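Local coordinates for GTP-binding protein (Thermus thermophilus, PDB 2DBY), which binds GDP and belongs to the YchF/OLA1 branch of the OBG GTPases, probably hydrolysing ATP and associating with the 70S ribosome and its 50S subunit, at residues A[19-24]-A[41-46]; A[30-35]-A[70-75]; A[47-52]-A[286-291]; A[281-286]-A[300-305]. All coordinates share one frame; numbering follows the deposited sequence.

All four contacts reach the same mixed sheet. Interactions 1 and 2 use antiparallel neighbours in it, strand 40-44 in the first and strand 66-75 in the second. Interaction 1 is buried and packs helix 14-25 on its strand through leucine, valine and alanine, whereas interaction 2 lies at the surface and sets the loop 30-35 on a histidine and a glutamate of strand 66-75. Interactions 3 and 4 both use strand 284-290 and share Thr286. Interaction 3 is buried, yet mixes a salt-bridged helix cap with an aromatic ring, joining helix 48-57 of the GTPase part to strand 284-290 of the C-terminal part; interaction 4, partly buried, relies on hairpin backbone bonds and a salt bridge at its exposed end.

Interaction 1 of 4, residues A[19-24]-A[41-46]; sequences NALTRA and GVVPLE
Leu21 O is the best-held polar atom in the contact: across the gap to the strand one donor grips it, a water 2.8 Å from Leu21 O. The same water bonds Val42 O weakly, so a helix carbonyl and a strand carbonyl, both acceptors, are joined by a molecule that can donate to each. No direct hydrogen bond crosses; the rest is van der Waals contact, mostly between apolar groups. Leu21 swings CG anti to its carbonyl carbon (chi1 -72°), which sends CD2 obliquely across Val43. Val43 meets it with CG2, the methyl beside its own backbone N, and the separation of Leu21 CD2 from Val43 CG2, 3.3 Å, is tighter than ordinary carbon contact. One turn on, Ala24 faces the strand with only a methyl, a size that suits the close approach of the two axes (7.2 Å). Pro44 closes the end of the contact, its CD lying 3.7 Å from Ala24 O. Helix and strand cross steeply, at 74°, so the touching is confined to about one turn. Helix 14-25 follows the P-loop, whose Lys14 and Ser15 bind GDP. Leu271 of helix 270-281 lies against both Leu21 and Ala24, while strand 40-44 pairs antiparallel with strand 66-75, where Phe73 packs on Val43; Val42, turned away from the helix, packs on His70 and Pro32.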
loop_
_atom_site.group_PDB
_atom_site.type_symbol
_atom_site.label_atom_id
_atom_site.label_comp_id
_atom_site.label_asym_id
_atom_site.label_seq_id
_atom_site.Cartn_x
_atom_site.Cartn_y
_atom_site.Cartn_z
ATOM N N ASN A 19 -5.597 -4.316 -17.282
ATOM C CA ASN A 19 -6.296 -5.528 -17.758
ATOM C C ASN A 19 -5.908 -6.603 -16.751
ATOM O O ASN A 19 -6.731 -7.405 -16.304
ATOM C CB ASN A 19 -5.811 -6.008 -19.139
ATOM C CG ASN A 19 -6.227 -5.094 -20.263
ATOM O OD1 ASN A 19 -7.269 -4.452 -20.194
ATOM N ND2 ASN A 19 -5.400 -5.031 -21.322
ATOM N N ALA A 20 -4.634 -6.609 -16.386
ATOM C CA ALA A 20 -4.137 -7.600 -15.441
ATOM C C ALA A 20 -4.754 -7.461 -14.051
ATOM O O ALA A 20 -5.139 -8.448 -13.411
ATOM C CB ALA A 20 -2.622 -7.510 -15.361
ATOM N N LEU A 21 -4.847 -6.226 -13.574
ATOM C CA LEU A 21 -5.402 -5.974 -12.270
ATOM C C LEU A 21 -6.883 -6.344 -12.221
ATOM O O LEU A 21 -7.346 -6.913 -11.234
ATOM C CB LEU A 21 -5.201 -4.492 -11.915
ATOM C CG LEU A 21 -3.746 -4.144 -11.595
ATOM C CD1 LEU A 21 -3.547 -2.622 -11.570
ATOM C CD2 LEU A 21 -3.383 -4.751 -10.233
ATOM N N THR A 22 -7.634 -6.029 -13.277
ATOM C CA THR A 22 -9.060 -6.372 -13.230
ATOM C C THR A 22 -9.237 -7.895 -13.252
ATOM O O THR A 22 -10.137 -8.429 -12.610
ATOM C CB THR A 22 -9.834 -5.657 -14.353
ATOM O OG1 THR A 22 -9.726 -4.241 -14.139
ATOM C CG2 THR A 22 -11.340 -6.032 -14.321
ATOM N N ARG A 23 -8.384 -8.603 -13.974
ATOM C CA ARG A 23 -8.485 -10.066 -13.950
ATOM C C ARG A 23 -8.160 -10.586 -12.536
ATOM O O ARG A 23 -8.871 -11.436 -11.974
ATOM C CB ARG A 23 -7.514 -10.685 -14.974
ATOM C CG ARG A 23 -7.950 -10.479 -16.409
ATOM C CD ARG A 23 -6.871 -10.984 -17.358
ATOM N NE ARG A 23 -7.258 -10.962 -18.776
ATOM C CZ ARG A 23 -8.027 -11.894 -19.343
ATOM N NH1 ARG A 23 -8.507 -12.907 -18.610
ATOM N NH2 ARG A 23 -8.283 -11.837 -20.646
ATOM N N ALA A 24 -7.083 -10.080 -11.951
ATOM C CA ALA A 24 -6.696 -10.512 -10.614
ATOM C C ALA A 24 -7.795 -10.251 -9.579
ATOM O O ALA A 24 -8.026 -11.058 -8.668
ATOM C CB ALA A 24 -5.397 -9.816 -10.207
ATOM N N GLY A 41 -10.107 -2.072 -7.525
ATOM C CA GLY A 41 -10.091 -3.522 -7.406
ATOM C C GLY A 41 -8.975 -3.901 -6.458
ATOM O O GLY A 41 -8.230 -3.030 -6.007
ATOM N N VAL A 42 -8.852 -5.180 -6.155
ATOM C CA VAL A 42 -7.788 -5.606 -5.255
ATOM C C VAL A 42 -6.968 -6.726 -5.858
ATOM O O VAL A 42 -7.406 -7.409 -6.796
ATOM C CB VAL A 42 -8.339 -6.097 -3.902
ATOM C CG1 VAL A 42 -9.171 -5.013 -3.237
ATOM C CG2 VAL A 42 -9.169 -7.338 -4.101
ATOM N N VAL A 43 -5.762 -6.903 -5.328
ATOM C CA VAL A 43 -4.883 -7.972 -5.770
ATOM C C VAL A 43 -4.674 -8.871 -4.558
ATOM O O VAL A 43 -4.139 -8.422 -3.557
ATOM C CB VAL A 43 -3.488 -7.438 -6.219
ATOM C CG1 VAL A 43 -2.584 -8.628 -6.599
ATOM C CG2 VAL A 43 -3.632 -6.484 -7.407
ATOM N N PRO A 44 -5.142 -10.130 -4.612
ATOM C CA PRO A 44 -4.966 -11.047 -3.479
ATOM C C PRO A 44 -3.445 -11.193 -3.240
ATOM O O PRO A 44 -2.681 -11.411 -4.194
ATOM C CB PRO A 44 -5.587 -12.350 -3.987
ATOM C CG PRO A 44 -6.653 -11.878 -4.957
ATOM C CD PRO A 44 -5.912 -10.762 -5.699
ATOM N N LEU A 45 -3.022 -11.096 -1.982
ATOM C CA LEU A 45 -1.609 -11.176 -1.609
ATOM C C LEU A 45 -1.267 -12.625 -1.308
ATOM O O LEU A 45 -1.848 -13.233 -0.414
ATOM C CB LEU A 45 -1.348 -10.345 -0.352
ATOM C CG LEU A 45 -0.462 -9.102 -0.361
ATOM C CD1 LEU A 45 -0.136 -8.759 1.095
ATOM C CD2 LEU A 45 0.822 -9.336 -1.165
ATOM N N GLU A 46 -0.336 -13.184 -2.063
ATOM C CA GLU A 46 0.047 -14.568 -1.836
ATOM C C GLU A 46 0.883 -14.591 -0.571
ATOM O O GLU A 46 1.691 -13.689 -0.329
ATOM C CB GLU A 46 0.834 -15.092 -3.051
ATOM C CG GLU A 46 -0.112 -15.381 -4.204
ATOM C CD GLU A 46 0.572 -15.629 -5.533
ATOM O OE1 GLU A 46 1.710 -16.132 -5.538
ATOM O OE2 GLU A 46 -0.052 -15.330 -6.576
HETATM O O HOH W 1 -6.890 -5.390 -8.884
#

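Interaction 2 of 4, residues A[30-35]-A[70-75]; sequences NYPFAT and HVEFVD. With FMT (formic acid), chain E.
His70 holds CG in the crowded position between its backbone N and carbonyl carbon (chi1 54°), and Glu72 carries CG anti to its backbone N (chi1 -177°) on a chain extended beyond CG. Both residues already face the loop, and these torsions carry the imidazole to Asn30 and Pro32 and the carboxylate to Pro32. The imidazole meets Pro32 tip to tip, with His70 NE2 3.4 Å from Pro32 CG, while His70 CE1 comes within 3.1 Å of Asn30 O. Segment 30-35 belongs to the connection between the P-loop helix and strand 40-44, the place of the first switch region in G domains generally. Glu72 slides past the proline in the opposite direction, putting OE1 3.2 Å from Pro32 CB; Ala34 and Thr35 add methyl groups around the same carboxylate. The compact proline ring thus offers carbons to both neighbours. Replacing His70 by an alanine would remove the imidazole, and would probably loosen the seat of Pro32 and lose the contact with Asn30 O. Pro32 O is held twice by Thr35, by OG1 at 2.8 Å and by the backbone N. A formic acid, probably from the crystallisation liquor, takes a nearly straight bond (173°) from His70 ND1.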
loop_
_atom_site.group_PDB
_atom_site.type_symbol
_atom_site.label_atom_id
_atom_site.label_comp_id
_atom_site.label_asym_id
_atom_site.label_seq_id
_atom_site.Cartn_x
_atom_site.Cartn_y
_atom_site.Cartn_z
ATOM N N ASN A 30 -12.681 -11.743 -0.664
ATOM C CA ASN A 30 -13.522 -10.760 0.018
ATOM C C ASN A 30 -13.284 -9.426 -0.643
ATOM O O ASN A 30 -12.135 -9.049 -0.902
ATOM C CB ASN A 30 -13.149 -10.652 1.492
ATOM C CG ASN A 30 -13.404 -11.935 2.243
ATOM O OD1 ASN A 30 -12.485 -12.731 2.495
ATOM N ND2 ASN A 30 -14.659 -12.161 2.589
ATOM N N TYR A 31 -14.369 -8.709 -0.901
ATOM C CA TYR A 31 -14.270 -7.428 -1.560
ATOM C C TYR A 31 -14.609 -6.240 -0.699
ATOM O O TYR A 31 -15.668 -6.204 -0.070
ATOM C CB TYR A 31 -15.201 -7.374 -2.765
ATOM C CG TYR A 31 -14.845 -8.333 -3.879
ATOM C CD1 TYR A 31 -15.490 -9.571 -4.005
ATOM C CD2 TYR A 31 -13.849 -8.005 -4.793
ATOM C CE1 TYR A 31 -15.141 -10.465 -5.043
ATOM C CE2 TYR A 31 -13.487 -8.884 -5.811
ATOM C CZ TYR A 31 -14.132 -10.098 -5.935
ATOM O OH TYR A 31 -13.769 -10.908 -6.983
ATOM N N PRO A 32 -13.717 -5.241 -0.673
ATOM C CA PRO A 32 -13.938 -4.013 0.100
ATOM C C PRO A 32 -15.102 -3.355 -0.650
ATOM O O PRO A 32 -15.185 -3.442 -1.891
ATOM C CB PRO A 32 -12.637 -3.230 -0.101
ATOM C CG PRO A 32 -11.603 -4.309 -0.395
ATOM C CD PRO A 32 -12.383 -5.243 -1.304
ATOM N N PHE A 33 -15.994 -2.683 0.071
ATOM C CA PHE A 33 -17.148 -2.060 -0.579
ATOM C C PHE A 33 -16.742 -1.085 -1.685
ATOM O O PHE A 33 -17.441 -0.945 -2.685
ATOM C CB PHE A 33 -17.996 -1.321 0.461
ATOM C CG PHE A 33 -19.389 -1.000 -0.013
ATOM C CD1 PHE A 33 -19.850 0.309 -0.030
ATOM C CD2 PHE A 33 -20.252 -2.023 -0.402
ATOM C CE1 PHE A 33 -21.160 0.597 -0.424
ATOM C CE2 PHE A 33 -21.564 -1.740 -0.798
ATOM C CZ PHE A 33 -22.013 -0.436 -0.807
ATOM N N ALA A 34 -15.614 -0.406 -1.505
ATOM C CA ALA A 34 -15.149 0.543 -2.515
ATOM C C ALA A 34 -14.989 -0.063 -3.899
ATOM O O ALA A 34 -14.980 0.678 -4.873
ATOM C CB ALA A 34 -13.815 1.163 -2.087
ATOM N N THR A 35 -14.854 -1.390 -3.999
ATOM C CA THR A 35 -14.657 -1.996 -5.307
ATOM C C THR A 35 -15.899 -1.961 -6.207
ATOM O O THR A 35 -15.862 -2.414 -7.344
ATOM C CB THR A 35 -14.108 -3.460 -5.222
ATOM O OG1 THR A 35 -15.052 -4.295 -4.544
ATOM C CG2 THR A 35 -12.752 -3.493 -4.501
ATOM N N HIS A 70 -5.405 -8.844 0.843
ATOM C CA HIS A 70 -5.209 -8.239 -0.465
ATOM C C HIS A 70 -4.792 -6.775 -0.333
ATOM O O HIS A 70 -4.764 -6.224 0.775
ATOM C CB HIS A 70 -6.535 -8.311 -1.235
ATOM C CG HIS A 70 -7.695 -7.708 -0.495
ATOM N ND1 HIS A 70 -8.871 -8.388 -0.263
ATOM C CD2 HIS A 70 -7.855 -6.485 0.065
ATOM C CE1 HIS A 70 -9.705 -7.613 0.411
ATOM N NE2 HIS A 70 -9.112 -6.452 0.624
ATOM N N VAL A 71 -4.462 -6.166 -1.477
ATOM C CA VAL A 71 -4.078 -4.756 -1.544
ATOM C C VAL A 71 -4.964 -4.117 -2.614
ATOM O O VAL A 71 -5.061 -4.633 -3.732
ATOM C CB VAL A 71 -2.605 -4.582 -1.959
ATOM C CG1 VAL A 71 -2.266 -3.070 -2.047
ATOM C CG2 VAL A 71 -1.704 -5.263 -0.959
ATOM N N GLU A 72 -5.592 -2.998 -2.267
ATOM C CA GLU A 72 -6.504 -2.301 -3.182
ATOM C C GLU A 72 -5.791 -1.252 -4.045
ATOM O O GLU A 72 -4.973 -0.492 -3.545
ATOM C CB GLU A 72 -7.602 -1.635 -2.351
ATOM C CG GLU A 72 -8.689 -0.919 -3.145
ATOM C CD GLU A 72 -9.835 -0.488 -2.247
ATOM O OE1 GLU A 72 -10.597 -1.356 -1.794
ATOM O OE2 GLU A 72 -9.968 0.715 -1.985
ATOM N N PHE A 73 -6.134 -1.226 -5.336
ATOM C CA PHE A 73 -5.542 -0.305 -6.298
ATOM C C PHE A 73 -6.660 0.439 -7.009
ATOM O O PHE A 73 -7.695 -0.164 -7.324
ATOM C CB PHE A 73 -4.723 -1.076 -7.341
ATOM C CG PHE A 73 -3.420 -1.602 -6.813
ATOM C CD1 PHE A 73 -3.330 -2.895 -6.290
ATOM C CD2 PHE A 73 -2.290 -0.789 -6.798
ATOM C CE1 PHE A 73 -2.125 -3.365 -5.755
ATOM C CE2 PHE A 73 -1.081 -1.245 -6.267
ATOM C CZ PHE A 73 -0.995 -2.533 -5.743
ATOM N N VAL A 74 -6.444 1.725 -7.271
ATOM C CA VAL A 74 -7.440 2.533 -7.955
ATOM C C VAL A 74 -6.858 3.082 -9.253
ATOM O O VAL A 74 -5.726 3.589 -9.257
ATOM C CB VAL A 74 -7.840 3.721 -7.074
ATOM C CG1 VAL A 74 -8.902 4.573 -7.785
ATOM C CG2 VAL A 74 -8.329 3.220 -5.734
ATOM N N ASP A 75 -7.600 2.978 -10.356
ATOM C CA ASP A 75 -7.125 3.528 -11.615
ATOM C C ASP A 75 -7.518 4.988 -11.500
ATOM O O ASP A 75 -8.709 5.311 -11.627
ATOM C CB ASP A 75 -7.861 2.918 -12.818
ATOM C CG ASP A 75 -7.366 3.473 -14.158
ATOM O OD1 ASP A 75 -6.542 4.415 -14.161
ATOM O OD2 ASP A 75 -7.804 2.962 -15.217
HETATM C C FMT E . -8.353 -11.682 -1.276
HETATM O O1 FMT E . -9.316 -11.053 -0.910
HETATM O O2 FMT E . -8.518 -12.867 -1.862
#

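Interaction 3 of 4, residues A[47-52]-A[286-291]; sequences DERLYA and TFFTAG
Helix 48-52 and strand 286-290 run in nearly the same direction, 24° apart, with their axes 10.4 Å from each other, a spacing that long side chains must bridge. The helix belongs to the G domain and opens with an N-cap, Asp47; the strand belongs to the C-terminal part, assigned to a ubiquitin-like (TGS) family. Asp47 OD2 accepts from Arg49 N, satisfying an amide of the first turn. Arg49 bends at chi3 so that its guanidinium grips the same carboxylate side-on: NE donates nearly straight to the syn lone pair of Asp47 OD2, 2.9 Å away, and NH2 reaches Asp47 OD1 at 2.8 Å in a salt bridge. The edge of Phe288 meets this ion pair. Its CZ lies over one guanidinium face, 3.6 Å from Arg49 NE, with the planes 89° apart, and meets Asp47 tip to tip, Phe288 CZ 3.4 Å from Asp47 OD1. Phenylalanine suits the site, as its rim also meets Leu50, where CD2 lies 3.6 Å from Phe288 CE2. An alanine in place of Arg49 would remove the guanidinium and would probably leave the Phe288 edge less covered and Asp47 without its charged partner. Outside, Arg49 NH1 pairs with Asp358, and Trp329 makes a cation-pi contact. Thr286 OG1, hydrogen-bonded to Tyr279 OH, is linked through one water to Arg49 NH2 and through another to Asp47 OD1, 2.7 Å from Asp47 OD1.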
loop_
_atom_site.group_PDB
_atom_site.type_symbol
_atom_site.label_atom_id
_atom_site.label_comp_id
_atom_site.label_asym_id
_atom_site.label_seq_id
_atom_site.Cartn_x
_atom_site.Cartn_y
_atom_site.Cartn_z
ATOM N N ASP A 47 0.691 -15.614 0.248
ATOM C CA ASP A 47 1.452 -15.691 1.491
ATOM C C ASP A 47 1.612 -17.162 1.878
ATOM O O ASP A 47 0.640 -17.828 2.264
ATOM C CB ASP A 47 0.713 -14.903 2.579
ATOM C CG ASP A 47 1.508 -14.788 3.878
ATOM O OD1 ASP A 47 1.201 -13.872 4.671
ATOM O OD2 ASP A 47 2.426 -15.612 4.118
ATOM N N GLU A 48 2.839 -17.667 1.727
ATOM C CA GLU A 48 3.143 -19.063 2.041
ATOM C C GLU A 48 2.912 -19.410 3.509
ATOM O O GLU A 48 2.727 -20.583 3.851
ATOM C CB GLU A 48 4.606 -19.380 1.674
ATOM C CG GLU A 48 4.859 -19.532 0.190
ATOM C CD GLU A 48 4.220 -20.778 -0.363
ATOM O OE1 GLU A 48 4.653 -21.895 0.002
ATOM O OE2 GLU A 48 3.269 -20.646 -1.147
ATOM N N ARG A 49 2.935 -18.409 4.385
ATOM C CA ARG A 49 2.710 -18.689 5.802
ATOM C C ARG A 49 1.300 -19.239 5.993
ATOM O O ARG A 49 1.037 -20.000 6.925
ATOM C CB ARG A 49 2.919 -17.419 6.629
ATOM C CG ARG A 49 4.360 -16.913 6.570
ATOM C CD ARG A 49 4.514 -15.539 7.221
ATOM N NE ARG A 49 3.770 -14.498 6.493
ATOM C CZ ARG A 49 3.738 -13.216 6.840
ATOM N NH1 ARG A 49 4.412 -12.801 7.894
ATOM N NH2 ARG A 49 3.007 -12.345 6.145
ATOM N N LEU A 50 0.384 -18.875 5.098
ATOM C CA LEU A 50 -0.966 -19.403 5.209
ATOM C C LEU A 50 -0.933 -20.924 5.036
ATOM O O LEU A 50 -1.633 -21.651 5.742
ATOM C CB LEU A 50 -1.867 -18.816 4.123
ATOM C CG LEU A 50 -2.228 -17.350 4.308
ATOM C CD1 LEU A 50 -2.924 -16.859 3.029
ATOM C CD2 LEU A 50 -3.184 -17.213 5.518
ATOM N N TYR A 51 -0.143 -21.403 4.078
ATOM C CA TYR A 51 -0.064 -22.838 3.823
ATOM C C TYR A 51 0.689 -23.561 4.922
ATOM O O TYR A 51 0.377 -24.717 5.233
ATOM C CB TYR A 51 0.597 -23.100 2.467
ATOM C CG TYR A 51 -0.304 -22.639 1.350
ATOM C CD1 TYR A 51 -1.560 -23.220 1.175
ATOM C CD2 TYR A 51 0.038 -21.547 0.554
ATOM C CE1 TYR A 51 -2.465 -22.726 0.247
ATOM C CE2 TYR A 51 -0.865 -21.040 -0.382
ATOM C CZ TYR A 51 -2.116 -21.635 -0.522
ATOM O OH TYR A 51 -3.037 -21.125 -1.413
ATOM N N ALA A 52 1.668 -22.881 5.505
ATOM C CA ALA A 52 2.449 -23.444 6.600
ATOM C C ALA A 52 1.494 -23.663 7.790
ATOM O O ALA A 52 1.525 -24.714 8.426
ATOM C CB ALA A 52 3.588 -22.487 6.994
ATOM N N THR A 286 0.437 -7.876 8.253
ATOM C CA THR A 286 -0.492 -8.983 8.235
ATOM C C THR A 286 -0.518 -9.716 9.572
ATOM O O THR A 286 0.543 -9.949 10.150
ATOM C CB THR A 286 -0.051 -10.052 7.194
ATOM O OG1 THR A 286 0.027 -9.455 5.890
ATOM C CG2 THR A 286 -1.019 -11.234 7.179
ATOM N N PHE A 287 -1.712 -10.039 10.079
ATOM C CA PHE A 287 -1.790 -10.900 11.270
ATOM C C PHE A 287 -2.731 -12.029 10.845
ATOM O O PHE A 287 -3.488 -11.879 9.863
ATOM C CB PHE A 287 -2.270 -10.158 12.543
ATOM C CG PHE A 287 -3.741 -9.847 12.591
ATOM C CD1 PHE A 287 -4.671 -10.828 12.941
ATOM C CD2 PHE A 287 -4.196 -8.552 12.338
ATOM C CE1 PHE A 287 -6.034 -10.525 13.042
ATOM C CE2 PHE A 287 -5.549 -8.246 12.436
ATOM C CZ PHE A 287 -6.471 -9.229 12.787
ATOM N N PHE A 288 -2.674 -13.169 11.537
ATOM C CA PHE A 288 -3.484 -14.315 11.150
ATOM C C PHE A 288 -4.424 -14.827 12.225
ATOM O O PHE A 288 -4.214 -14.577 13.402
ATOM C CB PHE A 288 -2.579 -15.536 10.820
ATOM C CG PHE A 288 -1.530 -15.272 9.775
ATOM C CD1 PHE A 288 -0.246 -14.890 10.138
ATOM C CD2 PHE A 288 -1.834 -15.416 8.424
ATOM C CE1 PHE A 288 0.741 -14.650 9.155
ATOM C CE2 PHE A 288 -0.868 -15.179 7.436
ATOM C CZ PHE A 288 0.427 -14.795 7.808
ATOM N N THR A 289 -5.467 -15.520 11.791
ATOM C CA THR A 289 -6.318 -16.257 12.727
ATOM C C THR A 289 -6.127 -17.671 12.164
ATOM O O THR A 289 -6.153 -17.877 10.941
ATOM C CB THR A 289 -7.795 -15.801 12.744
ATOM O OG1 THR A 289 -8.349 -15.770 11.426
ATOM C CG2 THR A 289 -7.880 -14.447 13.396
ATOM N N ALA A 290 -5.909 -18.648 13.033
ATOM C CA ALA A 290 -5.638 -19.989 12.538
ATOM C C ALA A 290 -6.182 -21.075 13.452
ATOM O O ALA A 290 -6.058 -20.995 14.671
ATOM C CB ALA A 290 -4.138 -20.173 12.359
ATOM N N GLY A 291 -6.773 -22.081 12.822
ATOM C CA GLY A 291 -7.357 -23.195 13.541
ATOM C C GLY A 291 -7.820 -24.248 12.557
ATOM O O GLY A 291 -7.683 -24.096 11.344
HETATM O O HOH W 2 -0.298 -11.783 3.719
HETATM O O HOH W 3 2.823 -9.515 5.799
#

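Interaction 4 of 4, residues A[281-286]-A[300-305]; sequences ALDLLT and VRRGTK
Arg302 lies across Asp283 at about a right angle, yet the flat ends of the two are nearly parallel, carboxylate and guanidinium planes 20° apart. Arg302 NH1 bonds Asp283 OD2 at 3.1 Å, with an N-H...O angle of 136°, and from above the carboxylate plane. A bend at chi3 of Arg302 turns its guanidinium so that one face rests on Leu285, whose CD2 sits over the centre, and Leu284 O lies near its edge. Leucine suits the spot: it gives a broad apolar surface to the cation and also crosses Val300 obliquely, with Leu285 CD1 3.5 Å from Val300 CG2, a tight pair on one side of the sheet. Leu284 and Arg301 instead lie side by side, Leu284 CD2 3.8 Å from Arg301 CG.

These positions follow from the antiparallel hairpin of strands 284-290 and 295-301. Leu285 and Val300 form a hydrogen-bonded pair, Leu285 N giving to Val300 O at 3.0 Å and Val300 N returning to Leu285 O. Asp283, with positive phi, ends the preceding helix in a Schellman motif, and its O takes a nearly straight bond from Arg302 N, 2.9 Å away. Gly303 has the positive phi that the type II turn from Arg301 to Thr304 needs. A water also joins Asp283 OD1 to Arg302 O. On this solvent-facing side the bent ion pair is likely to be weaker than the backbone bonds, whereas the Leu285-Val300 pair is buried.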
loop_
_atom_site.group_PDB
_atom_site.type_symbol
_atom_site.label_atom_id
_atom_site.label_comp_id
_atom_site.label_asym_id
_atom_site.label_seq_id
_atom_site.Cartn_x
_atom_site.Cartn_y
_atom_site.Cartn_z
ATOM N N ALA A 281 4.086 0.662 1.111
ATOM C CA ALA A 281 3.792 2.089 0.974
ATOM C C ALA A 281 2.675 2.502 1.912
ATOM O O ALA A 281 2.703 3.605 2.489
ATOM C CB ALA A 281 3.400 2.414 -0.481
ATOM N N LEU A 282 1.683 1.635 2.068
ATOM C CA LEU A 282 0.543 1.920 2.932
ATOM C C LEU A 282 0.868 1.633 4.410
ATOM O O LEU A 282 0.010 1.805 5.283
ATOM C CB LEU A 282 -0.686 1.104 2.491
ATOM C CG LEU A 282 -1.239 1.454 1.099
ATOM C CD1 LEU A 282 -2.333 0.463 0.664
ATOM C CD2 LEU A 282 -1.776 2.863 1.122
ATOM N N ASP A 283 2.105 1.209 4.667
ATOM C CA ASP A 283 2.601 0.881 6.018
ATOM C C ASP A 283 1.726 -0.163 6.701
ATOM O O ASP A 283 1.319 0.001 7.850
ATOM C CB ASP A 283 2.638 2.136 6.887
ATOM C CG ASP A 283 3.534 1.979 8.106
ATOM O OD1 ASP A 283 3.397 2.799 9.039
ATOM O OD2 ASP A 283 4.382 1.054 8.134
ATOM N N LEU A 284 1.467 -1.258 5.998
ATOM C CA LEU A 284 0.587 -2.286 6.530
ATOM C C LEU A 284 1.314 -3.524 7.014
ATOM O O LEU A 284 2.476 -3.756 6.671
ATOM C CB LEU A 284 -0.402 -2.696 5.444
ATOM C CG LEU A 284 -1.178 -1.539 4.822
ATOM C CD1 LEU A 284 -2.003 -2.073 3.655
ATOM C CD2 LEU A 284 -2.067 -0.888 5.888
ATOM N N LEU A 285 0.615 -4.311 7.827
ATOM C CA LEU A 285 1.163 -5.579 8.311
ATOM C C LEU A 285 0.046 -6.606 8.319
ATOM O O LEU A 285 -1.144 -6.264 8.343
ATOM C CB LEU A 285 1.813 -5.425 9.700
ATOM C CG LEU A 285 1.076 -4.843 10.902
ATOM C CD1 LEU A 285 0.209 -5.919 11.548
ATOM C CD2 LEU A 285 2.113 -4.313 11.917
ATOM N N THR A 286 0.437 -7.876 8.253
ATOM C CA THR A 286 -0.492 -8.983 8.235
ATOM C C THR A 286 -0.518 -9.716 9.572
ATOM O O THR A 286 0.543 -9.949 10.150
ATOM C CB THR A 286 -0.051 -10.052 7.194
ATOM O OG1 THR A 286 0.027 -9.455 5.890
ATOM C CG2 THR A 286 -1.019 -11.234 7.179
ATOM N N VAL A 300 -3.856 -4.717 8.915
ATOM C CA VAL A 300 -4.034 -3.514 9.720
ATOM C C VAL A 300 -2.826 -2.619 9.516
ATOM O O VAL A 300 -1.752 -3.075 9.112
ATOM C CB VAL A 300 -4.153 -3.803 11.241
ATOM C CG1 VAL A 300 -5.423 -4.573 11.516
ATOM C CG2 VAL A 300 -2.947 -4.527 11.741
ATOM N N ARG A 301 -2.993 -1.332 9.800
ATOM C CA ARG A 301 -1.889 -0.392 9.674
ATOM C C ARG A 301 -0.886 -0.615 10.807
ATOM O O ARG A 301 -1.260 -0.967 11.929
ATOM C CB ARG A 301 -2.447 1.040 9.731
ATOM C CG ARG A 301 -3.458 1.331 8.641
ATOM C CD ARG A 301 -4.249 2.600 8.929
ATOM N NE ARG A 301 -4.989 3.043 7.753
ATOM C CZ ARG A 301 -5.759 4.128 7.713
ATOM N NH1 ARG A 301 -5.898 4.887 8.793
ATOM N NH2 ARG A 301 -6.377 4.463 6.587
ATOM N N ARG A 302 0.390 -0.441 10.517
ATOM C CA ARG A 302 1.403 -0.591 11.543
ATOM C C ARG A 302 1.066 0.410 12.650
ATOM O O ARG A 302 0.793 1.583 12.374
ATOM C CB ARG A 302 2.790 -0.307 10.957
ATOM C CG ARG A 302 3.925 -0.303 11.985
ATOM C CD ARG A 302 5.296 -0.441 11.316
ATOM N NE ARG A 302 5.618 -1.837 10.992
ATOM C CZ ARG A 302 5.135 -2.516 9.951
ATOM N NH1 ARG A 302 4.299 -1.935 9.098
ATOM N NH2 ARG A 302 5.481 -3.789 9.769
ATOM N N GLY A 303 1.058 -0.064 13.895
ATOM C CA GLY A 303 0.740 0.802 15.017
ATOM C C GLY A 303 -0.583 0.426 15.656
ATOM O O GLY A 303 -0.869 0.815 16.791
ATOM N N THR A 304 -1.384 -0.337 14.920
ATOM C CA THR A 304 -2.689 -0.806 15.374
ATOM C C THR A 304 -2.543 -1.731 16.590
ATOM O O THR A 304 -1.732 -2.662 16.580
ATOM C CB THR A 304 -3.414 -1.576 14.235
ATOM O OG1 THR A 304 -3.614 -0.700 13.115
ATOM C CG2 THR A 304 -4.775 -2.108 14.709
ATOM N N LYS A 305 -3.321 -1.458 17.636
ATOM C CA LYS A 305 -3.298 -2.253 18.874
ATOM C C LYS A 305 -4.217 -3.459 18.784
ATOM O O LYS A 305 -5.088 -3.532 17.915
ATOM C CB LYS A 305 -3.757 -1.418 20.068
ATOM C CG LYS A 305 -3.115 -0.066 20.189
ATOM C CD LYS A 305 -1.686 -0.159 20.622
ATOM C CE LYS A 305 -1.251 1.164 21.246
ATOM N NZ LYS A 305 0.144 1.087 21.741
HETATM O O HOH W 4 0.872 3.163 10.022
#